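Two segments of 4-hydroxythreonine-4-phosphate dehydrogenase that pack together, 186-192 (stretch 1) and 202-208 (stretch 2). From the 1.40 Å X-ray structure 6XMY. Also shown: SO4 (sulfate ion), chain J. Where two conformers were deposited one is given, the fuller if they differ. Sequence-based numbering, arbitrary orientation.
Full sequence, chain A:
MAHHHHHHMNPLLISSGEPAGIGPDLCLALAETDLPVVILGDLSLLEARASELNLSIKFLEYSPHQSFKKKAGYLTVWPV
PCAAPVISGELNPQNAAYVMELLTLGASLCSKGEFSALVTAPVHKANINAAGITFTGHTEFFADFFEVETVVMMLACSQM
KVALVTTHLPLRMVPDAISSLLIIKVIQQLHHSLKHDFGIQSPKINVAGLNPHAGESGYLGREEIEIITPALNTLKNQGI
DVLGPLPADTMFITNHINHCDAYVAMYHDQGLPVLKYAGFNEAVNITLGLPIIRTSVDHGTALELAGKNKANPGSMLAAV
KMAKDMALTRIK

Stretch 1 (186-192) VIQQLHH
Stretch 2, residues 202-208: SPKINVA

A helix laid across a strand usually meets it through alternate strand residues and one stripe of helix residues, and this pair is a compact example. At its apolar centre Ile 205 (chi1 m, chi2 t) reaches toward the helix, its CD1 lying 4.0 Å from Ile 187 CG2, 3.9 Å from Leu 190 CD2 and 4.2 Å from His 191 CB. One methyl thus touches three helix residues. Two residues along, Val 207 (chi1 t) sets CG2 3.8 Å from CD1 of Ile 187 (m, t). Leu 190 adopts t, p.

The helix, residues 186-192, has phi/psi near -60/-45, with Ile 187 at -72/-32, and with Leu 190 N to Val 186 O at 2.9 Å and His 191 N to Ile 187 O at 2.8 Å. The extended strand runs at 147° to it, roughly antiparallel, with axes 10.0 Å apart at closest approach. Lys 204 points away, between Pro 203 and Ile 205, which point toward the helix. No hydrogen bond joins the two segments; packing alone buries 284 Å².

Outward, Pro 203 (-60/138, C-gamma exo) marks the register, its CA 6.4 Å from His 191 CA. The His 191 side chain (chi1 t, chi2 -86°) starts sideways, yet NE2 comes within 3.8 Å of Pro 203 CD. Beyond, His 192 ND1 donates a 2.7 Å hydrogen bond to sulfate O1.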

ATOM      1  N   VAL A 186     -11.195 -10.044  -7.953  1.00 10.12           N
ATOM      2  CA  VAL A 186     -10.864  -8.849  -7.182  1.00 10.16           C
ATOM      3  C   VAL A 186     -11.938  -8.574  -6.140  1.00 11.21           C
ATOM      4  O   VAL A 186     -11.641  -8.322  -4.963  1.00 11.26           O
ATOM      5  CB  VAL A 186     -10.667  -7.648  -8.122  1.00  8.95           C
ATOM      6  CG1 VAL A 186     -10.744  -6.340  -7.344  1.00 10.84           C
ATOM      7  CG2 VAL A 186      -9.341  -7.778  -8.849  1.00 11.06           C
ATOM      8  N   ILE A 187     -13.204  -8.585  -6.566  1.00 10.58           N
ATOM      9  CA  ILE A 187     -14.275  -8.245  -5.637  1.00 10.87           C
ATOM     10  C   ILE A 187     -14.506  -9.354  -4.604  1.00 11.63           C
ATOM     11  O   ILE A 187     -14.839  -9.064  -3.447  1.00 12.03           O
ATOM     12  CB  ILE A 187     -15.541  -7.782  -6.386  1.00  9.03           C
ATOM     13  CG1 ILE A 187     -15.210  -6.507  -7.175  1.00  9.52           C
ATOM     14  CG2 ILE A 187     -16.681  -7.516  -5.404  1.00 13.34           C
ATOM     15  CD1 ILE A 187     -16.378  -5.927  -7.968  1.00 10.16           C
ATOM     16  N   GLN A 188     -14.286 -10.623  -4.970  1.00 10.89           N
ATOM     17  CA  GLN A 188     -14.323 -11.685  -3.961  1.00 11.79           C
ATOM     18  C   GLN A 188     -13.289 -11.426  -2.869  1.00 12.52           C
ATOM     19  O   GLN A 188     -13.590 -11.526  -1.674  1.00 13.29           O
ATOM     20  CB  GLN A 188     -14.062 -13.048  -4.608  1.00 12.53           C
ATOM     21  CG  GLN A 188     -15.250 -13.666  -5.337  1.00 13.17           C
ATOM     22  CD  GLN A 188     -14.861 -14.901  -6.136  1.00 15.68           C
ATOM     23  OE1 GLN A 188     -13.677 -15.162  -6.372  1.00 18.46           O
ATOM     24  NE2 GLN A 188     -15.855 -15.666  -6.559  1.00 16.09           N
ATOM     25  N   GLN A 189     -12.070 -11.054  -3.263  1.00 13.17           N
ATOM     26  CA  GLN A 189     -11.041 -10.772  -2.271  1.00 11.66           C
ATOM     27  C   GLN A 189     -11.403  -9.551  -1.436  1.00 10.89           C
ATOM     28  O   GLN A 189     -11.252  -9.564  -0.208  1.00 13.30           O
ATOM     29  CB  GLN A 189      -9.687 -10.579  -2.949  1.00 11.19           C
ATOM     30  CG  GLN A 189      -8.572 -10.281  -1.961  1.00 16.30           C
ATOM     31  CD  GLN A 189      -8.357 -11.404  -0.969  1.00 14.75           C
ATOM     32  OE1 GLN A 189      -8.039 -12.524  -1.357  1.00 15.99           O
ATOM     33  NE2 GLN A 189      -8.545 -11.111   0.315  1.00 17.07           N
ATOM     34  N   LEU A 190     -11.875  -8.485  -2.088  1.00 12.55           N
ATOM     35  CA  LEU A 190     -12.291  -7.288  -1.363  1.00 12.51           C
ATOM     36  C   LEU A 190     -13.378  -7.618  -0.344  1.00 13.42           C
ATOM     37  O   LEU A 190     -13.300  -7.213   0.821  1.00 13.50           O
ATOM     38  CB  LEU A 190     -12.795  -6.236  -2.358  1.00 12.74           C
ATOM     39  CG  LEU A 190     -13.389  -4.982  -1.719  1.00 11.55           C
ATOM     40  CD1 LEU A 190     -12.365  -4.265  -0.856  1.00 12.07           C
ATOM     41  CD2 LEU A 190     -13.950  -4.044  -2.792  1.00 12.83           C
ATOM     42  N   HIS A 191     -14.407  -8.354  -0.773  1.00 12.22           N
ATOM     43  CA  HIS A 191     -15.496  -8.713   0.127  1.00 12.94           C
ATOM     44  C   HIS A 191     -14.976  -9.517   1.313  1.00 15.63           C
ATOM     45  O   HIS A 191     -15.322  -9.241   2.471  1.00 15.67           O
ATOM     46  CB  HIS A 191     -16.546  -9.504  -0.659  1.00 14.35           C
ATOM     47  CG  HIS A 191     -17.631 -10.092   0.186  1.00 17.78           C
ATOM     48  ND1 HIS A 191     -17.506 -11.318   0.798  1.00 20.53           N
ATOM     49  CD2 HIS A 191     -18.869  -9.639   0.499  1.00 19.14           C
ATOM     50  CE1 HIS A 191     -18.613 -11.592   1.466  1.00 22.61           C
ATOM     51  NE2 HIS A 191     -19.454 -10.586   1.306  1.00 21.52           N
ATOM     52  N   HIS A 192     -14.122 -10.501   1.039  1.00 14.38           N
ATOM     53  CA  HIS A 192     -13.586 -11.341   2.107  1.00 15.40           C
ATOM     54  C   HIS A 192     -12.804 -10.517   3.116  1.00 15.11           C
ATOM     55  O   HIS A 192     -12.951 -10.700   4.330  1.00 17.89           O
ATOM     56  CB  HIS A 192     -12.696 -12.427   1.515  1.00 18.28           C
ATOM     57  CG  HIS A 192     -12.073 -13.315   2.547  1.00 20.39           C
ATOM     58  ND1 HIS A 192     -12.746 -14.369   3.124  1.00 24.41           N
ATOM     59  CD2 HIS A 192     -10.847 -13.290   3.120  1.00 21.22           C
ATOM     60  CE1 HIS A 192     -11.953 -14.967   3.997  1.00 24.29           C
ATOM     61  NE2 HIS A 192     -10.797 -14.330   4.016  1.00 24.59           N
ATOM     62  N   SER A 202     -21.741  -7.464   6.301  1.00 26.30           N
ATOM     63  CA  SER A 202     -22.343  -7.624   4.975  0.61 25.96           C
ATOM     64  C   SER A 202     -21.940  -6.439   4.109  1.00 24.68           C
ATOM     65  O   SER A 202     -22.715  -5.496   3.912  1.00 25.91           O
ATOM     66  CB  SER A 202     -23.866  -7.760   5.070  0.61 24.30           C
ATOM     67  OG  SER A 202     -24.235  -8.930   5.787  0.61 24.88           O
ATOM     68  N   PRO A 203     -20.727  -6.466   3.563  1.00 19.50           N
ATOM     69  CA  PRO A 203     -20.212  -5.295   2.842  1.00 17.52           C
ATOM     70  C   PRO A 203     -21.062  -4.904   1.643  1.00 16.99           C
ATOM     71  O   PRO A 203     -21.538  -5.751   0.884  1.00 21.10           O
ATOM     72  CB  PRO A 203     -18.816  -5.748   2.397  1.00 19.48           C
ATOM     73  CG  PRO A 203     -18.454  -6.842   3.342  1.00 20.74           C
ATOM     74  CD  PRO A 203     -19.730  -7.546   3.649  1.00 21.10           C
ATOM     75  N   LYS A 204     -21.262  -3.599   1.488  0.52 14.86           N
ATOM     76  CA  LYS A 204     -21.858  -3.030   0.288  0.52 14.54           C
ATOM     77  C   LYS A 204     -20.747  -2.401  -0.537  0.52 13.14           C
ATOM     78  O   LYS A 204     -19.962  -1.596  -0.023  0.52 14.25           O
ATOM     79  CB  LYS A 204     -22.909  -1.978   0.640  0.52 16.13           C
ATOM     80  CG  LYS A 204     -24.080  -2.547   1.412  0.52 18.29           C
ATOM     81  CD  LYS A 204     -25.183  -1.524   1.631  0.52 19.54           C
ATOM     82  CE  LYS A 204     -26.335  -2.143   2.410  0.52 22.03           C
ATOM     83  NZ  LYS A 204     -25.862  -2.767   3.682  0.52 23.86           N
ATOM     84  N   ILE A 205     -20.665  -2.784  -1.806  1.00 11.49           N
ATOM     85  CA  ILE A 205     -19.552  -2.403  -2.671  1.00 11.34           C
ATOM     86  C   ILE A 205     -20.102  -1.716  -3.919  1.00  9.46           C
ATOM     87  O   ILE A 205     -20.890  -2.310  -4.661  1.00 12.19           O
ATOM     88  CB  ILE A 205     -18.691  -3.628  -3.026  1.00 11.76           C
ATOM     89  CG1 ILE A 205     -18.079  -4.242  -1.752  1.00 12.09           C
ATOM     90  CG2 ILE A 205     -17.625  -3.263  -4.039  1.00 12.13           C
ATOM     91  CD1 ILE A 205     -17.454  -5.604  -1.979  1.00 13.48           C
ATOM     92  N   ASN A 206     -19.672  -0.475  -4.161  1.00 10.47           N
ATOM     93  CA  ASN A 206     -20.116   0.290  -5.325  1.00 10.56           C
ATOM     94  C   ASN A 206     -19.018   0.266  -6.382  1.00  9.49           C
ATOM     95  O   ASN A 206     -17.855   0.534  -6.069  1.00 11.16           O
ATOM     96  CB  ASN A 206     -20.432   1.734  -4.928  1.00 11.71           C
ATOM     97  CG  ASN A 206     -21.735   1.854  -4.166  1.00 13.53           C
ATOM     98  OD1 ASN A 206     -22.342   0.848  -3.807  1.00 15.46           O
ATOM     99  ND2 ASN A 206     -22.165   3.077  -3.903  1.00 15.76           N
ATOM    100  N   VAL A 207     -19.381  -0.077  -7.620  1.00  9.61           N
ATOM    101  CA  VAL A 207     -18.419  -0.412  -8.669  1.00  9.38           C
ATOM    102  C   VAL A 207     -18.551   0.563  -9.833  1.00  8.31           C
ATOM    103  O   VAL A 207     -19.636   0.715 -10.406  1.00  9.58           O
ATOM    104  CB  VAL A 207     -18.604  -1.862  -9.155  1.00  9.73           C
ATOM    105  CG1 VAL A 207     -17.533  -2.216 -10.172  1.00  9.34           C
ATOM    106  CG2 VAL A 207     -18.591  -2.830  -7.981  1.00 10.57           C
ATOM    107  N   ALA A 208     -17.434   1.174 -10.218  1.00  8.72           N
ATOM    108  CA  ALA A 208     -17.425   2.082 -11.360  1.00  7.48           C
ATOM    109  C   ALA A 208     -17.497   1.308 -12.671  1.00  8.50           C
ATOM    110  O   ALA A 208     -17.023   0.172 -12.781  1.00 10.64           O
ATOM    111  CB  ALA A 208     -16.135   2.909 -11.370  1.00  8.97           C
TER
HETATM  112  S   SO4 J 409     -16.438 -14.822   2.982  1.00 82.11           S
HETATM  113  O1  SO4 J 409     -15.169 -15.298   2.442  1.00 81.97           O
HETATM  114  O2  SO4 J 409     -16.352 -13.385   3.224  1.00 81.85           O
HETATM  115  O3  SO4 J 409     -16.729 -15.509   4.237  1.00 81.67           O
HETATM  116  O4  SO4 J 409     -17.504 -15.093   2.021  1.00 83.44           O